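Local structure of restriction endonuclease R.BpuJI (Bacillus pumilus, 2VLA) at residues P27-I32 against E71-L76; N31-I36 against G78-D83; Y140-L145 against A220-I225. The protein recognises a specific DNA sequence with its N-terminal recognition domain, the part described here, and as a whole enzyme probably cleaves DNA as a type II restriction endonuclease. All coordinates share one frame; numbering follows the deposited sequence. Where two conformers were deposited one is given.

Interaction 1: residues P27-I32 against E71-L76. With nucleotides of chain B.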
loop_
_atom_site.group_PDB
_atom_site.type_symbol
_atom_site.label_atom_id
_atom_site.label_comp_id
_atom_site.label_asym_id
_atom_site.label_seq_id
_atom_site.Cartn_x
_atom_site.Cartn_y
_atom_site.Cartn_z
ATOM N N PRO A 27 -7.446 -8.488 14.684
ATOM C CA PRO A 27 -7.087 -9.245 15.877
ATOM C C PRO A 27 -6.936 -10.740 15.626
ATOM O O PRO A 27 -6.090 -11.378 16.238
ATOM C CB PRO A 27 -8.260 -8.976 16.816
ATOM C CG PRO A 27 -8.797 -7.695 16.386
ATOM C CD PRO A 27 -8.639 -7.664 14.905
ATOM N N ALA A 28 -7.786 -11.318 14.774
ATOM C CA ALA A 28 -7.665 -12.727 14.475
ATOM C C ALA A 28 -6.329 -13.061 13.814
ATOM O O ALA A 28 -5.620 -13.969 14.266
ATOM C CB ALA A 28 -8.842 -13.203 13.612
ATOM N N TYR A 29 -5.964 -12.320 12.768
ATOM C CA TYR A 29 -4.696 -12.565 12.097
ATOM C C TYR A 29 -3.565 -12.508 13.154
ATOM O O TYR A 29 -2.687 -13.360 13.190
ATOM C CB TYR A 29 -4.411 -11.509 11.043
ATOM C CG TYR A 29 -5.286 -11.472 9.806
ATOM C CD1 TYR A 29 -5.846 -12.622 9.245
ATOM C CD2 TYR A 29 -5.470 -10.277 9.142
ATOM C CE1 TYR A 29 -6.628 -12.538 8.073
ATOM C CE2 TYR A 29 -6.198 -10.187 7.994
ATOM C CZ TYR A 29 -6.765 -11.304 7.442
ATOM O OH TYR A 29 -7.502 -11.139 6.288
ATOM N N ALA A 30 -3.572 -11.461 13.970
ATOM C CA ALA A 30 -2.470 -11.216 14.890
ATOM C C ALA A 30 -2.389 -12.305 15.954
ATOM O O ALA A 30 -1.302 -12.772 16.298
ATOM C CB ALA A 30 -2.627 -9.859 15.536
ATOM N N ASN A 31 -3.532 -12.681 16.500
ATOM C CA ASN A 31 -3.566 -13.659 17.585
ATOM C C ASN A 31 -3.245 -15.037 17.088
ATOM O O ASN A 31 -2.574 -15.802 17.766
ATOM C CB ASN A 31 -4.910 -13.630 18.306
ATOM C CG ASN A 31 -4.998 -12.491 19.302
ATOM O OD1 ASN A 31 -4.007 -12.159 19.969
ATOM N ND2 ASN A 31 -6.147 -11.877 19.397
ATOM N N ILE A 32 -3.732 -15.368 15.894
ATOM C CA ILE A 32 -3.381 -16.638 15.285
ATOM C C ILE A 32 -1.859 -16.719 15.117
ATOM O O ILE A 32 -1.225 -17.692 15.528
ATOM C CB ILE A 32 -4.064 -16.829 13.932
ATOM C CG1 ILE A 32 -5.580 -16.993 14.134
ATOM C CG2 ILE A 32 -3.450 -18.045 13.199
ATOM C CD1 ILE A 32 -6.412 -16.910 12.842
ATOM N N GLU A 71 -1.699 -13.362 0.919
ATOM C CA GLU A 71 -1.846 -12.031 0.340
ATOM C C GLU A 71 -1.978 -10.949 1.372
ATOM O O GLU A 71 -1.450 -9.831 1.178
ATOM C CB GLU A 71 -3.051 -11.950 -0.583
ATOM C CG GLU A 71 -3.037 -12.883 -1.785
ATOM C CD GLU A 71 -4.131 -12.509 -2.785
ATOM O OE1 GLU A 71 -4.030 -11.420 -3.386
ATOM O OE2 GLU A 71 -5.134 -13.291 -2.934
ATOM N N ILE A 72 -2.728 -11.226 2.439
ATOM C CA ILE A 72 -3.130 -10.167 3.371
ATOM C C ILE A 72 -2.300 -10.231 4.640
ATOM O O ILE A 72 -1.535 -9.319 4.929
ATOM C CB ILE A 72 -4.672 -10.189 3.681
ATOM C CG1 ILE A 72 -5.472 -10.116 2.370
ATOM C CG2 ILE A 72 -5.014 -9.034 4.599
ATOM C CD1 ILE A 72 -5.214 -8.850 1.506
ATOM N N ALA A 73 -2.386 -11.320 5.363
ATOM C CA ALA A 73 -1.582 -11.457 6.569
ATOM C C ALA A 73 -0.072 -11.412 6.229
ATOM O O ALA A 73 0.694 -10.739 6.906
ATOM C CB ALA A 73 -1.939 -12.754 7.304
ATOM N N GLY A 74 0.329 -12.097 5.169
ATOM C CA GLY A 74 1.739 -12.143 4.770
ATOM C C GLY A 74 2.204 -10.874 4.039
ATOM O O GLY A 74 2.995 -10.074 4.574
ATOM N N LYS A 75 1.723 -10.674 2.821
ATOM C CA LYS A 75 2.264 -9.607 1.979
ATOM C C LYS A 75 1.743 -8.215 2.351
ATOM O O LYS A 75 2.519 -7.340 2.764
ATOM C CB LYS A 75 2.002 -9.891 0.520
ATOM C CG LYS A 75 2.693 -11.118 0.012
ATOM C CD LYS A 75 4.175 -10.872 -0.214
ATOM C CE LYS A 75 4.851 -12.050 -0.922
ATOM N NZ LYS A 75 6.217 -11.714 -1.411
ATOM N N LEU A 76 0.435 -7.986 2.248
ATOM C CA LEU A 76 -0.058 -6.616 2.304
ATOM C C LEU A 76 0.092 -6.026 3.712
ATOM O O LEU A 76 0.430 -4.850 3.864
ATOM C CB LEU A 76 -1.505 -6.529 1.834
ATOM C CG LEU A 76 -2.113 -5.129 1.766
ATOM C CD1 LEU A 76 -1.372 -4.254 0.760
ATOM C CD2 LEU A 76 -3.637 -5.248 1.403
ATOM P P DC B 5 1.614 -14.219 -2.314
ATOM O OP1 DC B 5 2.621 -14.535 -1.280
ATOM O OP2 DC B 5 0.208 -14.065 -1.917
ATOM O "O5'" DC B 5 2.159 -12.955 -3.134
ATOM C "C5'" DC B 5 1.303 -11.928 -3.563
ATOM C "C4'" DC B 5 1.279 -11.831 -5.061
ATOM O "O4'" DC B 5 0.769 -13.078 -5.620
ATOM C "C3'" DC B 5 0.388 -10.745 -5.617
ATOM O "O3'" DC B 5 0.875 -10.332 -6.895
ATOM C "C2'" DC B 5 -0.947 -11.495 -5.676
ATOM C "C1'" DC B 5 -0.466 -12.816 -6.267
ATOM N N1 DC B 5 -1.399 -13.929 -6.073
ATOM C C2 DC B 5 -1.980 -14.570 -7.175
ATOM O O2 DC B 5 -1.646 -14.223 -8.326
ATOM N N3 DC B 5 -2.873 -15.583 -6.952
ATOM C C4 DC B 5 -3.196 -15.927 -5.716
ATOM N N4 DC B 5 -4.079 -16.929 -5.547
ATOM C C5 DC B 5 -2.653 -15.287 -4.584
ATOM C C6 DC B 5 -1.753 -14.305 -4.805
ATOM P P DC B 6 0.200 -9.134 -7.722
ATOM O OP1 DC B 6 1.298 -8.553 -8.544
ATOM O OP2 DC B 6 -0.606 -8.303 -6.791
ATOM O "O5'" DC B 6 -0.923 -9.884 -8.617
ATOM C "C5'" DC B 6 -0.549 -10.549 -9.830
ATOM C "C4'" DC B 6 -1.761 -10.708 -10.716
ATOM O "O4'" DC B 6 -2.643 -11.691 -10.160
ATOM C "C3'" DC B 6 -2.598 -9.451 -10.917
ATOM O "O3'" DC B 6 -2.922 -9.359 -12.294
ATOM C "C2'" DC B 6 -3.822 -9.657 -10.015
ATOM C "C1'" DC B 6 -3.975 -11.153 -10.052
ATOM N N1 DC B 6 -4.543 -11.799 -8.883
ATOM C C2 DC B 6 -5.598 -12.727 -9.024
ATOM O O2 DC B 6 -6.159 -12.859 -10.117
ATOM N N3 DC B 6 -5.995 -13.421 -7.941
ATOM C C4 DC B 6 -5.434 -13.222 -6.755
ATOM N N4 DC B 6 -5.880 -13.935 -5.705
ATOM C C5 DC B 6 -4.374 -12.281 -6.601
ATOM C C6 DC B 6 -3.961 -11.633 -7.682
#
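E71 OE2 is gripped from two directions: the amino group N4 of DC6 of chain B donates a nearly straight hydrogen bond to it (2.9 Å, 164°), and K17 forms a salt bridge with it. The second partner probably keeps the carboxylate charged and fixes its aim at the cytosine. E71 CD also lies 3.6 Å from both C5 and C6 of DC5 of chain B. K75 runs along the backbone of the same nucleotide, its CE 3.4 Å from DC5 OP1, while its NZ bonds to G118 O. These residues lie on helix 62-76, whose base contact and place in the order of helices and strands are consistent with the recognition helix of a winged helix-turn-helix; its end widens into a pi-type turn, L76 N bonding to E71 O. The inner side of the helix rests on Y29 of helix 22-36. A73 CB sits over one face of the Y29 ring, 4.4 Å from CD1. I72 CG2, the branch set anti to the backbone N, approaches the phenol end obliquely, 3.7 Å from Y29 OH and 3.8 Å from CE2. The hydroxyl of the buried Y29 is hydrogen-bonded to H68 ND1, one helical turn before I72.

Interaction 2: residues N31-I36 against G78-D83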
loop_
_atom_site.group_PDB
_atom_site.type_symbol
_atom_site.label_atom_id
_atom_site.label_comp_id
_atom_site.label_asym_id
_atom_site.label_seq_id
_atom_site.Cartn_x
_atom_site.Cartn_y
_atom_site.Cartn_z
ATOM N N ASN A 31 -3.532 -12.681 16.500
ATOM C CA ASN A 31 -3.566 -13.659 17.585
ATOM C C ASN A 31 -3.245 -15.037 17.088
ATOM O O ASN A 31 -2.574 -15.802 17.766
ATOM C CB ASN A 31 -4.910 -13.630 18.306
ATOM C CG ASN A 31 -4.998 -12.491 19.302
ATOM O OD1 ASN A 31 -4.007 -12.159 19.969
ATOM N ND2 ASN A 31 -6.147 -11.877 19.397
ATOM N N ILE A 32 -3.732 -15.368 15.894
ATOM C CA ILE A 32 -3.381 -16.638 15.285
ATOM C C ILE A 32 -1.859 -16.719 15.117
ATOM O O ILE A 32 -1.225 -17.692 15.528
ATOM C CB ILE A 32 -4.064 -16.829 13.932
ATOM C CG1 ILE A 32 -5.580 -16.993 14.134
ATOM C CG2 ILE A 32 -3.450 -18.045 13.199
ATOM C CD1 ILE A 32 -6.412 -16.910 12.842
ATOM N N ILE A 33 -1.281 -15.704 14.507
ATOM C CA ILE A 33 0.156 -15.694 14.258
ATOM C C ILE A 33 0.963 -15.738 15.566
ATOM O O ILE A 33 1.886 -16.538 15.710
ATOM C CB ILE A 33 0.546 -14.475 13.413
ATOM C CG1 ILE A 33 0.014 -14.646 11.991
ATOM C CG2 ILE A 33 2.061 -14.288 13.383
ATOM C CD1 ILE A 33 -0.004 -13.354 11.182
ATOM N N ASP A 34 0.572 -14.923 16.532
ATOM C CA ASP A 34 1.289 -14.863 17.801
ATOM C C ASP A 34 1.236 -16.226 18.524
ATOM O O ASP A 34 2.218 -16.659 19.139
ATOM C CB ASP A 34 0.677 -13.775 18.673
ATOM C CG ASP A 34 1.399 -13.588 19.952
ATOM O OD1 ASP A 34 2.622 -13.356 19.912
ATOM O OD2 ASP A 34 0.737 -13.606 20.998
ATOM N N ASP A 35 0.085 -16.900 18.431
ATOM C CA ASP A 35 -0.116 -18.175 19.114
ATOM C C ASP A 35 0.700 -19.303 18.487
ATOM O O ASP A 35 1.332 -20.096 19.204
ATOM C CB ASP A 35 -1.581 -18.562 19.085
ATOM C CG ASP A 35 -2.420 -17.771 20.069
ATOM O OD1 ASP A 35 -1.839 -17.037 20.912
ATOM O OD2 ASP A 35 -3.669 -17.899 20.010
ATOM N N ILE A 36 0.645 -19.423 17.156
ATOM C CA ILE A 36 1.175 -20.607 16.497
ATOM C C ILE A 36 2.642 -20.459 16.085
ATOM O O ILE A 36 3.324 -21.454 15.865
ATOM C CB ILE A 36 0.297 -21.054 15.270
ATOM C CG1 ILE A 36 0.428 -20.079 14.096
ATOM C CG2 ILE A 36 -1.168 -21.192 15.689
ATOM C CD1 ILE A 36 -0.362 -20.515 12.829
ATOM N N GLY A 78 2.015 -7.451 6.193
ATOM C CA GLY A 78 3.360 -7.725 6.722
ATOM C C GLY A 78 3.356 -8.251 8.156
ATOM O O GLY A 78 4.098 -7.746 9.006
ATOM N N MET A 79 2.591 -9.312 8.408
ATOM C CA MET A 79 2.341 -9.750 9.766
ATOM C C MET A 79 3.209 -10.930 10.211
ATOM O O MET A 79 3.241 -11.265 11.390
ATOM C CB MET A 79 0.854 -10.072 9.959
ATOM C CG MET A 79 -0.034 -8.858 9.761
ATOM S SD MET A 79 -1.752 -9.135 10.119
ATOM C CE MET A 79 -1.682 -9.040 11.907
ATOM N N PHE A 80 3.871 -11.573 9.268
ATOM C CA PHE A 80 4.822 -12.639 9.583
ATOM C C PHE A 80 5.936 -12.678 8.547
ATOM O O PHE A 80 5.846 -12.046 7.514
ATOM C CB PHE A 80 4.106 -14.010 9.661
ATOM C CG PHE A 80 3.484 -14.464 8.356
ATOM C CD1 PHE A 80 4.226 -15.163 7.411
ATOM C CD2 PHE A 80 2.136 -14.276 8.118
ATOM C CE1 PHE A 80 3.626 -15.640 6.239
ATOM C CE2 PHE A 80 1.548 -14.727 6.930
ATOM C CZ PHE A 80 2.293 -15.410 6.006
ATOM N N TYR A 81 6.993 -13.421 8.854
ATOM C CA TYR A 81 8.111 -13.592 7.931
ATOM C C TYR A 81 8.738 -14.940 8.186
ATOM O O TYR A 81 8.436 -15.592 9.185
ATOM C CB TYR A 81 9.147 -12.467 8.093
ATOM C CG TYR A 81 9.924 -12.524 9.389
ATOM C CD1 TYR A 81 9.415 -11.971 10.550
ATOM C CD2 TYR A 81 11.172 -13.123 9.443
ATOM C CE1 TYR A 81 10.119 -12.017 11.729
ATOM C CE2 TYR A 81 11.880 -13.183 10.615
ATOM C CZ TYR A 81 11.355 -12.625 11.755
ATOM O OH TYR A 81 12.072 -12.680 12.933
ATOM N N GLU A 82 9.582 -15.373 7.266
ATOM C CA GLU A 82 10.267 -16.654 7.395
ATOM C C GLU A 82 11.754 -16.455 7.571
ATOM O O GLU A 82 12.348 -15.581 6.939
ATOM C CB GLU A 82 10.016 -17.515 6.163
ATOM C CG GLU A 82 10.964 -18.707 6.049
ATOM C CD GLU A 82 10.635 -19.603 4.882
ATOM O OE1 GLU A 82 9.544 -19.439 4.291
ATOM O OE2 GLU A 82 11.464 -20.482 4.557
ATOM N N ASP A 83 12.352 -17.263 8.436
ATOM C CA ASP A 83 13.811 -17.333 8.534
ATOM C C ASP A 83 14.251 -18.749 8.870
ATOM O O ASP A 83 13.726 -19.372 9.799
ATOM C CB ASP A 83 14.328 -16.373 9.593
ATOM C CG ASP A 83 15.843 -16.305 9.620
ATOM O OD1 ASP A 83 16.436 -15.823 8.623
ATOM O OD2 ASP A 83 16.440 -16.741 10.628
#
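The ring of F80 meets I33 at its edge: I33 CD1 lies near the ring plane, 3.8 Å from F80 CD2. Above the plane, at the CE2 corner, the CA of G74 comes within 3.4 Å of F80 CE2, a close approach for a backbone carbon. F44 of helix 41-56 makes an edge-to-face pair with the same ring, and I87 of the neighbouring strand touches it as well. With CG held between the backbone N and the carbonyl carbon (chi1 64°), F80 turns its CD2 edge to I33.

Within 31-36, I33 alone touches 78-83, and one methyl does most of the work. Its chain is extended beyond CG1 (chi2 164°), which carries CD1 forward into the corner between M79 and F80, where it also lies 3.6 Å from M79 CB. The I33 side chain crosses each of these two at about a right angle, so its end is pushed in between them instead of lying alongside. Its other branch, CG2, lies 3.8 Å from M79 O, on the main chain of the other segment; that carbonyl takes a hydrogen bond from T93 OG1. No hydrogen bond links the two segments: the contact is buried and apolar.

G78, with positive phi, is where the chain leaves the helical conformation of 62-76, and M79 leads into strand 80-83, which F80 opens. This strand is an outer member of the small antiparallel sheet, paired with 86-89 in a beta hairpin consistent with the wing of a winged-helix unit. I33 packs at the open end of the hairpin, against F80 at the start of one strand and P89 at the end of the other. Helix 41-56 flanks it through F44, and T93 of helix 91-99 lies by M79, just before the strand.

Interaction 3: residues Y140-L145 against A220-I225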
loop_
_atom_site.group_PDB
_atom_site.type_symbol
_atom_site.label_atom_id
_atom_site.label_comp_id
_atom_site.label_asym_id
_atom_site.label_seq_id
_atom_site.Cartn_x
_atom_site.Cartn_y
_atom_site.Cartn_z
ATOM N N TYR A 140 4.043 11.112 -0.403
ATOM C CA TYR A 140 3.783 11.942 -1.535
ATOM C C TYR A 140 2.318 12.449 -1.556
ATOM O O TYR A 140 2.044 13.621 -1.761
ATOM C CB TYR A 140 4.135 11.219 -2.842
ATOM C CG TYR A 140 4.233 12.150 -4.021
ATOM C CD1 TYR A 140 3.114 12.484 -4.739
ATOM C CD2 TYR A 140 5.459 12.755 -4.385
ATOM C CE1 TYR A 140 3.170 13.336 -5.769
ATOM C CE2 TYR A 140 5.512 13.615 -5.427
ATOM C CZ TYR A 140 4.373 13.917 -6.123
ATOM O OH TYR A 140 4.353 14.783 -7.185
ATOM N N ILE A 141 1.361 11.524 -1.346
ATOM C CA ILE A 141 -0.074 11.889 -1.304
ATOM C C ILE A 141 -0.320 12.935 -0.225
ATOM O O ILE A 141 -0.993 13.943 -0.452
ATOM C CB ILE A 141 -0.969 10.649 -1.041
ATOM C CG1 ILE A 141 -1.004 9.742 -2.264
ATOM C CG2 ILE A 141 -2.399 11.076 -0.667
ATOM C CD1 ILE A 141 -1.391 8.315 -1.939
ATOM N N LEU A 142 0.238 12.705 0.956
ATOM C CA LEU A 142 0.048 13.628 2.040
ATOM C C LEU A 142 0.610 15.037 1.675
ATOM O O LEU A 142 -0.016 16.047 1.956
ATOM C CB LEU A 142 0.730 13.095 3.299
ATOM C CG LEU A 142 -0.005 11.898 3.948
ATOM C CD1 LEU A 142 0.851 11.411 5.105
ATOM C CD2 LEU A 142 -1.453 12.275 4.429
ATOM N N GLN A 143 1.787 15.093 1.034
ATOM C CA GLN A 143 2.306 16.372 0.622
ATOM C C GLN A 143 1.456 17.049 -0.461
ATOM O O GLN A 143 1.266 18.255 -0.439
ATOM C CB GLN A 143 3.755 16.239 0.155
ATOM C CG GLN A 143 4.442 17.588 -0.175
ATOM C CD GLN A 143 4.691 18.430 1.050
ATOM O OE1 GLN A 143 4.685 17.943 2.163
ATOM N NE2 GLN A 143 5.063 19.679 0.825
ATOM N N VAL A 144 0.936 16.263 -1.404
ATOM C CA VAL A 144 0.025 16.809 -2.411
ATOM C C VAL A 144 -1.226 17.430 -1.719
ATOM O O VAL A 144 -1.654 18.526 -2.051
ATOM C CB VAL A 144 -0.401 15.714 -3.415
ATOM C CG1 VAL A 144 -1.632 16.147 -4.249
ATOM C CG2 VAL A 144 0.750 15.340 -4.331
ATOM N N LEU A 145 -1.767 16.722 -0.726
ATOM C CA LEU A 145 -2.947 17.225 -0.012
ATOM C C LEU A 145 -2.621 18.497 0.792
ATOM O O LEU A 145 -3.427 19.443 0.826
ATOM C CB LEU A 145 -3.517 16.133 0.901
ATOM C CG LEU A 145 -4.187 14.955 0.174
ATOM C CD1 LEU A 145 -4.473 13.847 1.160
ATOM C CD2 LEU A 145 -5.467 15.396 -0.545
ATOM N N ALA A 220 -5.377 4.879 8.979
ATOM C CA ALA A 220 -4.295 5.491 9.767
ATOM C C ALA A 220 -4.758 6.807 10.425
ATOM O O ALA A 220 -4.012 7.428 11.182
ATOM C CB ALA A 220 -3.094 5.740 8.870
ATOM N N ASN A 221 -6.011 7.195 10.160
ATOM C CA ASN A 221 -6.583 8.439 10.681
ATOM C C ASN A 221 -5.889 9.700 10.166
ATOM O O ASN A 221 -5.909 10.733 10.824
ATOM C CB ASN A 221 -6.566 8.437 12.210
ATOM C CG ASN A 221 -7.701 7.648 12.794
ATOM O OD1 ASN A 221 -8.717 7.424 12.136
ATOM N ND2 ASN A 221 -7.547 7.221 14.042
ATOM N N LEU A 222 -5.314 9.626 8.973
ATOM C CA LEU A 222 -4.619 10.784 8.412
ATOM C C LEU A 222 -5.483 11.557 7.423
ATOM O O LEU A 222 -5.277 12.770 7.226
ATOM C CB LEU A 222 -3.307 10.367 7.781
ATOM C CG LEU A 222 -2.385 9.624 8.736
ATOM C CD1 LEU A 222 -1.101 9.271 8.046
ATOM C CD2 LEU A 222 -2.141 10.438 10.030
ATOM N N ILE A 223 -6.492 10.884 6.862
ATOM C CA ILE A 223 -7.417 11.519 5.932
ATOM C C ILE A 223 -8.823 11.044 6.166
ATOM O O ILE A 223 -9.044 10.075 6.874
ATOM C CB ILE A 223 -7.036 11.241 4.481
ATOM C CG1 ILE A 223 -7.211 9.736 4.144
ATOM C CG2 ILE A 223 -5.583 11.741 4.194
ATOM C CD1 ILE A 223 -7.158 9.359 2.668
ATOM N N ARG A 224 -9.775 11.752 5.565
ATOM C CA ARG A 224 -11.159 11.318 5.515
ATOM C C ARG A 224 -11.623 11.401 4.061
ATOM O O ARG A 224 -11.436 12.436 3.399
ATOM C CB ARG A 224 -12.027 12.213 6.400
ATOM C CG ARG A 224 -13.468 11.747 6.531
ATOM C CD ARG A 224 -13.808 11.318 7.970
ATOM N NE ARG A 224 -13.861 9.860 8.134
ATOM C CZ ARG A 224 -14.389 9.021 7.244
ATOM N NH1 ARG A 224 -14.911 9.483 6.126
ATOM N NH2 ARG A 224 -14.395 7.716 7.479
ATOM N N ILE A 225 -12.128 10.282 3.542
ATOM C CA ILE A 225 -12.615 10.198 2.200
ATOM C C ILE A 225 -14.132 10.334 2.262
ATOM O O ILE A 225 -14.796 9.516 2.879
ATOM C CB ILE A 225 -12.311 8.785 1.581
ATOM C CG1 ILE A 225 -10.818 8.432 1.661
ATOM C CG2 ILE A 225 -12.786 8.724 0.128
ATOM C CD1 ILE A 225 -10.538 6.954 1.387
#
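The CG2 methyl of I223 is the bump in this contact, and it sits in the angle between two leucines one helical turn apart: L145 CD1 is 3.9 Å and L142 CD2 4.2 Å from I223 CG2. I223 gets it there by keeping CG2 anti to its carbonyl carbon, at the cost of placing CG1 between the backbone N and the carbonyl carbon (chi1 67°). L142 uses both prongs of its fork. While CD2 faces I223, L142 CD1 meets L222 CD1 at 4.1 Å, and the L142 and L222 side chains cross at about a right angle. L142 leaves the helix neither toward nor away from the other segment; CD1 continues the extended chain (chi2 175°) toward L222, while CD2 branches toward I223. L145, by contrast, points at the interface from the start. All four residues are buried, and the packing is wholly between branched aliphatic groups. V230 and L232 of the adjacent strand extend the surface facing L145, and L217 closes in on both L142 and L222. Helix 203-219 ends in a Schellman motif at N221, and the chain turns at once into strand 223-225, which pairs antiparallel with 230-232. A helix packed on a helix-plus-hairpin unit is consistent with a second winged-helix arrangement within this DNA-recognition domain.

Interactions 1 and 2 form one continuous core, their centres 7 Å apart. M79 is the joint: its N lies 2.8 Å from A73 O, a probable hydrogen bond, and its SD packs 3.7 Å from Y29 CB. This joins helix 62-76, which bears the base contact, to helix 22-36 and strand 80-83. Interaction 3 is separate, its centre 24 Å from that of interaction 1 and 29 Å from that of interaction 2. On its side, Y140 bonds to I175 O and Q143 touches W247, both residues lining the polyether (PG6) pocket. Only interaction 1 holds nucleotides directly; interactions 2 and 3 each come within about 7 Å of the DNA, nearest atoms.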